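Local coordinates for DUF3501 family protein (Burkholderia pseudomallei K96243, PDB 3FJV), which is of unknown function and belongs to the DUF3501 family, combining helices with an eight-stranded antiparallel sheet, at residues A24-H29 and D47-R52; K30-V35 and D182-A187. All coordinates share one frame; numbering follows the deposited sequence.

Contacts 1 and 2 follow one another along the chain: helix 12-30 supplies residues 24-29 to contact 1, and the link from it into strand 34-37, residues 30-35, serves contact 2. Their partners come from very different distances in sequence, the start of helix 48-62 and the C-terminal helix 183-190. The centres lie about 13 Å apart and the contacts touch. Asp-47 OD2, which takes the histidine bond of contact 1, is 3.4 Å from Arg-33 NE in a long, weak ion pair, and Thr-50 CG2 packs on Lys-30 CG at 4.1 Å. Arg-33 NH2 also makes a salt bridge to Asp-192, so one arginine faces both the contact 1 cap and the chain's C-terminal end.

Contact 1: residues A24-H29 and D47-R52; sequences ARVIAH and DETTIR
A capping box opens helix 48-62, and its N-cap carboxylate also receives a histidine from helix 12-30, which runs past at 137° between the local axes. His-29 carries the contact. Its CB, pointing at the other helix, lies 4.1 Å from Thr-49 CG2. With CG anti to the backbone N, the ring is sent straight across, and CG meets the same methyl. CD2 sits near Thr-49 CB, which lies over one ring face in a CH-pi contact 3.9 Å from the centroid; at the ring edge CD2 also faces Thr-50 CG2. At the tip, NE2 donates to Asp-47 OD2 at 2.5 Å, a very short and nearly straight bond (170°). The acceptor lies in the ring plane and offers its syn lone pair, although ring and carboxylate planes are 46° apart. A carboxylate this close would be expected to favour a charged imidazole. Beside the ring, Val-26 CG2 packs on Thr-49 CG2, and Arg-25, bent at chi3, brings NH1 obliquely to that methyl. Arg-25 NH2 lies 4.4 Å from Arg-52 NH1, a like-charge approach that the salt bridge of Arg-25 to Glu-22 would be expected to ease; Arg-52 NE donates to Ser-8 O. The box is reciprocal: Thr-50 N donates to Asp-47 OD1, met nearly along its C-O axis, and Asp-47 N donates at 2.9 Å to Thr-50 OG1, which also hydrogen-bonds to Glu-46 OE1.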
loop_
_atom_site.group_PDB
_atom_site.type_symbol
_atom_site.label_atom_id
_atom_site.label_comp_id
_atom_site.label_asym_id
_atom_site.label_seq_id
_atom_site.Cartn_x
_atom_site.Cartn_y
_atom_site.Cartn_z
ATOM N N ALA A 24 -4.721 5.307 24.118
ATOM C CA ALA A 24 -4.968 4.272 25.158
ATOM C C ALA A 24 -6.433 3.752 25.190
ATOM O O ALA A 24 -6.673 2.535 25.266
ATOM C CB ALA A 24 -4.511 4.731 26.570
ATOM N N ARG A 25 -7.393 4.646 25.109
ATOM C CA ARG A 25 -8.802 4.251 25.124
ATOM C C ARG A 25 -9.109 3.333 23.950
ATOM O O ARG A 25 -9.812 2.311 24.078
ATOM C CB ARG A 25 -9.714 5.470 25.069
ATOM C CG ARG A 25 -11.158 5.146 25.342
ATOM C CD ARG A 25 -12.006 6.380 25.409
ATOM N NE ARG A 25 -12.087 7.092 24.134
ATOM C CZ ARG A 25 -12.975 6.818 23.175
ATOM N NH1 ARG A 25 -13.844 5.831 23.321
ATOM N NH2 ARG A 25 -12.979 7.539 22.062
ATOM N N VAL A 26 -8.586 3.667 22.792
ATOM C CA VAL A 26 -8.910 2.933 21.582
ATOM C C VAL A 26 -8.164 1.589 21.539
ATOM O O VAL A 26 -8.723 0.578 21.143
ATOM C CB VAL A 26 -8.628 3.824 20.324
ATOM C CG1 VAL A 26 -8.651 3.030 19.020
ATOM C CG2 VAL A 26 -9.592 5.031 20.305
ATOM N N ILE A 27 -6.897 1.550 21.947
ATOM C CA ILE A 27 -6.212 0.285 22.160
ATOM C C ILE A 27 -7.012 -0.692 23.026
ATOM O O ILE A 27 -7.161 -1.852 22.673
ATOM C CB ILE A 27 -4.774 0.511 22.795
ATOM C CG1 ILE A 27 -3.804 0.986 21.685
ATOM C CG2 ILE A 27 -4.221 -0.808 23.480
ATOM C CD1 ILE A 27 -2.385 1.474 22.199
ATOM N N ALA A 28 -7.541 -0.210 24.156
ATOM C CA ALA A 28 -8.329 -1.022 25.046
ATOM C C ALA A 28 -9.585 -1.517 24.311
ATOM O O ALA A 28 -9.948 -2.695 24.415
ATOM C CB ALA A 28 -8.727 -0.239 26.305
ATOM N N HIS A 29 -10.247 -0.619 23.608
ATOM C CA HIS A 29 -11.455 -0.980 22.849
ATOM C C HIS A 29 -11.158 -2.078 21.820
ATOM O O HIS A 29 -11.964 -3.008 21.625
ATOM C CB HIS A 29 -12.087 0.234 22.169
ATOM C CG HIS A 29 -13.369 -0.074 21.448
ATOM N ND1 HIS A 29 -14.563 -0.293 22.116
ATOM C CD2 HIS A 29 -13.645 -0.217 20.123
ATOM C CE1 HIS A 29 -15.514 -0.563 21.230
ATOM N NE2 HIS A 29 -14.988 -0.522 20.014
ATOM N N ASP A 47 -15.812 -0.108 14.075
ATOM C CA ASP A 47 -17.033 0.487 14.646
ATOM C C ASP A 47 -16.856 1.999 14.849
ATOM O O ASP A 47 -15.878 2.576 14.356
ATOM C CB ASP A 47 -17.443 -0.263 15.953
ATOM C CG ASP A 47 -16.392 -0.131 17.083
ATOM O OD1 ASP A 47 -15.542 0.810 17.008
ATOM O OD2 ASP A 47 -16.412 -0.946 18.053
ATOM N N GLU A 48 -17.820 2.660 15.506
ATOM C CA GLU A 48 -17.737 4.119 15.697
ATOM C C GLU A 48 -16.398 4.535 16.362
ATOM O O GLU A 48 -15.749 5.507 15.970
ATOM C CB GLU A 48 -18.919 4.637 16.512
ATOM C CG GLU A 48 -18.940 6.182 16.590
ATOM C CD GLU A 48 -20.038 6.739 17.444
ATOM O OE1 GLU A 48 -20.488 6.065 18.380
ATOM O OE2 GLU A 48 -20.353 7.919 17.265
ATOM N N THR A 49 -16.009 3.801 17.390
ATOM C CA THR A 49 -14.795 4.112 18.123
ATOM C C THR A 49 -13.530 4.014 17.239
ATOM O O THR A 49 -12.715 4.917 17.241
ATOM C CB THR A 49 -14.686 3.227 19.340
ATOM O OG1 THR A 49 -15.805 3.464 20.225
ATOM C CG2 THR A 49 -13.390 3.489 20.081
ATOM N N THR A 50 -13.382 2.909 16.535
ATOM C CA THR A 50 -12.210 2.676 15.722
ATOM C C THR A 50 -12.158 3.642 14.544
ATOM O O THR A 50 -11.064 4.099 14.185
ATOM C CB THR A 50 -12.070 1.221 15.201
ATOM O OG1 THR A 50 -13.141 0.894 14.303
ATOM C CG2 THR A 50 -12.052 0.195 16.365
ATOM N N ILE A 51 -13.315 3.963 13.972
ATOM C CA ILE A 51 -13.372 4.818 12.769
ATOM C C ILE A 51 -13.131 6.301 13.139
ATOM O O ILE A 51 -12.301 6.958 12.533
ATOM C CB ILE A 51 -14.698 4.611 11.955
ATOM C CG1 ILE A 51 -14.792 3.152 11.465
ATOM C CG2 ILE A 51 -14.680 5.567 10.698
ATOM C CD1 ILE A 51 -16.181 2.724 10.933
ATOM N N ARG A 52 -13.831 6.800 14.158
ATOM C CA ARG A 52 -13.657 8.165 14.670
ATOM C C ARG A 52 -12.197 8.472 15.023
ATOM O O ARG A 52 -11.676 9.541 14.658
ATOM C CB ARG A 52 -14.590 8.375 15.856
ATOM C CG ARG A 52 -14.756 9.749 16.374
ATOM C CD ARG A 52 -16.073 9.888 17.136
ATOM N NE ARG A 52 -16.162 11.211 17.727
ATOM C CZ ARG A 52 -15.635 11.570 18.892
ATOM N NH1 ARG A 52 -15.052 10.671 19.682
ATOM N NH2 ARG A 52 -15.698 12.829 19.293
#

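Contact 2: residues K30-V35 and D182-A187; sequences KKRRAV and DPDVAA
Charge pairing holds the exposed side of this contact, where Arg-32 and Asp-184 cross at about a right angle. The arginine chain bends at chi3 (62°) and brings its guanidinium side-on to the aspartate. NE makes a salt bridge to Asp-184 OD2 at 2.8 Å, with the oxygen near the guanidinium plane but the donor arriving from above the carboxylate plane. NH2 reaches past the side chain to the backbone, donating to Asp-184 O at 3.1 Å along a carbonyl lone pair, though the bond is bent (137°). Two nitrogens thus hold two different acceptors of one residue, which fixes the rotation of the guanidinium. A water adds a bridge, donating to Lys-31 O and, at 2.6 Å, to Asp-184 OD2, so that this oxygen is gripped from two sides. Residues 30-35 lead from helix 12-30 into the start of strand 34-37, an outermost strand of the antiparallel sheet within this chain, and the partner is the first turn of the C-terminal helix 183-190. Asp-182 is the N-cap of that helix, its OD1 accepting from Asp-184 N. Apolar packing lies deeper. Buried Val-185 has CG1 anti to its backbone N (chi1 171°), which places that methyl 4.0 Å from Val-35 CG2, while CG2 lies near Lys-31 O; Val-35 also touches Ile-167 of strand 165-169. The backbones come close too, with Val-185 CA making a CA-H...O contact to Arg-32 O at 3.5 Å.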
loop_
_atom_site.group_PDB
_atom_site.type_symbol
_atom_site.label_atom_id
_atom_site.label_comp_id
_atom_site.label_asym_id
_atom_site.label_seq_id
_atom_site.Cartn_x
_atom_site.Cartn_y
_atom_site.Cartn_z
ATOM N N LYS A 30 -10.020 -1.969 21.159
ATOM C CA LYS A 30 -9.716 -2.869 20.054
ATOM C C LYS A 30 -9.498 -4.307 20.520
ATOM O O LYS A 30 -9.504 -5.223 19.724
ATOM C CB LYS A 30 -8.509 -2.374 19.241
ATOM C CG LYS A 30 -8.715 -1.204 18.345
ATOM C CD LYS A 30 -7.403 -0.822 17.679
ATOM C CE LYS A 30 -7.571 0.305 16.737
ATOM N NZ LYS A 30 -6.358 0.584 15.971
ATOM N N LYS A 31 -9.297 -4.529 21.821
ATOM C CA LYS A 31 -9.263 -5.886 22.349
ATOM C C LYS A 31 -10.546 -6.625 22.123
ATOM O O LYS A 31 -10.545 -7.862 22.088
ATOM C CB LYS A 31 -8.874 -5.890 23.875
ATOM C CG LYS A 31 -7.428 -5.453 24.004
ATOM C CD LYS A 31 -6.933 -5.293 25.432
ATOM C CE LYS A 31 -5.523 -4.690 25.424
ATOM N NZ LYS A 31 -5.025 -4.219 26.777
ATOM N N ARG A 32 -11.669 -5.911 21.960
ATOM C CA ARG A 32 -12.926 -6.585 21.614
ATOM C C ARG A 32 -13.224 -6.678 20.124
ATOM O O ARG A 32 -14.308 -7.115 19.741
ATOM C CB ARG A 32 -14.075 -5.810 22.269
ATOM C CG ARG A 32 -13.862 -5.700 23.786
ATOM C CD ARG A 32 -15.172 -5.502 24.546
ATOM N NE ARG A 32 -16.084 -6.629 24.365
ATOM C CZ ARG A 32 -17.412 -6.529 24.339
ATOM N NH1 ARG A 32 -18.024 -5.332 24.474
ATOM N NH2 ARG A 32 -18.134 -7.620 24.175
ATOM N N ARG A 33 -12.311 -6.179 19.306
ATOM C CA ARG A 33 -12.574 -6.018 17.847
ATOM C C ARG A 33 -11.550 -6.730 16.959
ATOM O O ARG A 33 -11.776 -6.898 15.757
ATOM C CB ARG A 33 -12.574 -4.517 17.519
ATOM C CG ARG A 33 -13.538 -3.646 18.311
ATOM C CD ARG A 33 -14.975 -4.054 18.157
ATOM N NE ARG A 33 -15.415 -3.938 16.754
ATOM C CZ ARG A 33 -16.672 -4.018 16.339
ATOM N NH1 ARG A 33 -17.647 -4.359 17.172
ATOM N NH2 ARG A 33 -16.939 -3.819 15.051
ATOM N N ALA A 34 -10.403 -7.136 17.511
ATOM C CA ALA A 34 -9.327 -7.643 16.669
ATOM C C ALA A 34 -9.253 -9.163 16.664
ATOM O O ALA A 34 -9.452 -9.771 17.702
ATOM C CB ALA A 34 -8.007 -7.080 17.110
ATOM N N VAL A 35 -8.997 -9.748 15.487
ATOM C CA VAL A 35 -8.757 -11.190 15.320
ATOM C C VAL A 35 -7.506 -11.422 14.446
ATOM O O VAL A 35 -7.294 -10.711 13.476
ATOM C CB VAL A 35 -9.936 -11.895 14.626
ATOM C CG1 VAL A 35 -9.765 -13.404 14.742
ATOM C CG2 VAL A 35 -11.321 -11.427 15.192
ATOM N N ASP A 182 -12.854 -15.503 19.731
ATOM C CA ASP A 182 -13.131 -15.174 21.134
ATOM C C ASP A 182 -14.588 -14.728 21.308
ATOM O O ASP A 182 -15.064 -13.837 20.551
ATOM C CB ASP A 182 -12.167 -14.054 21.493
ATOM C CG ASP A 182 -12.260 -13.572 22.946
ATOM O OD1 ASP A 182 -13.264 -13.809 23.661
ATOM O OD2 ASP A 182 -11.282 -12.877 23.333
ATOM N N PRO A 183 -15.343 -15.368 22.227
ATOM C CA PRO A 183 -16.744 -15.005 22.339
ATOM C C PRO A 183 -16.990 -13.572 22.728
ATOM O O PRO A 183 -18.031 -13.018 22.350
ATOM C CB PRO A 183 -17.285 -15.953 23.406
ATOM C CG PRO A 183 -16.437 -17.131 23.275
ATOM C CD PRO A 183 -15.068 -16.586 23.013
ATOM N N ASP A 184 -16.076 -12.986 23.507
ATOM C CA ASP A 184 -16.168 -11.580 23.799
ATOM C C ASP A 184 -16.064 -10.729 22.517
ATOM O O ASP A 184 -16.760 -9.722 22.398
ATOM C CB ASP A 184 -15.112 -11.157 24.814
ATOM C CG ASP A 184 -15.292 -9.727 25.247
ATOM O OD1 ASP A 184 -16.214 -9.410 26.055
ATOM O OD2 ASP A 184 -14.503 -8.902 24.768
ATOM N N VAL A 185 -15.228 -11.141 21.552
ATOM C CA VAL A 185 -15.161 -10.429 20.279
ATOM C C VAL A 185 -16.434 -10.666 19.469
ATOM O O VAL A 185 -17.035 -9.715 18.960
ATOM C CB VAL A 185 -13.902 -10.814 19.445
ATOM C CG1 VAL A 185 -13.977 -10.212 17.986
ATOM C CG2 VAL A 185 -12.557 -10.476 20.208
ATOM N N ALA A 186 -16.882 -11.911 19.352
ATOM C CA ALA A 186 -18.151 -12.156 18.640
ATOM C C ALA A 186 -19.346 -11.386 19.256
ATOM O O ALA A 186 -20.222 -10.929 18.549
ATOM C CB ALA A 186 -18.468 -13.710 18.558
ATOM N N ALA A 187 -19.359 -11.225 20.570
ATOM C CA ALA A 187 -20.434 -10.463 21.257
ATOM C C ALA A 187 -20.403 -8.977 20.847
ATOM O O ALA A 187 -21.435 -8.396 20.557
ATOM C CB ALA A 187 -20.359 -10.620 22.799
HETATM O O HOH W 1 -12.047 -9.402 23.941
#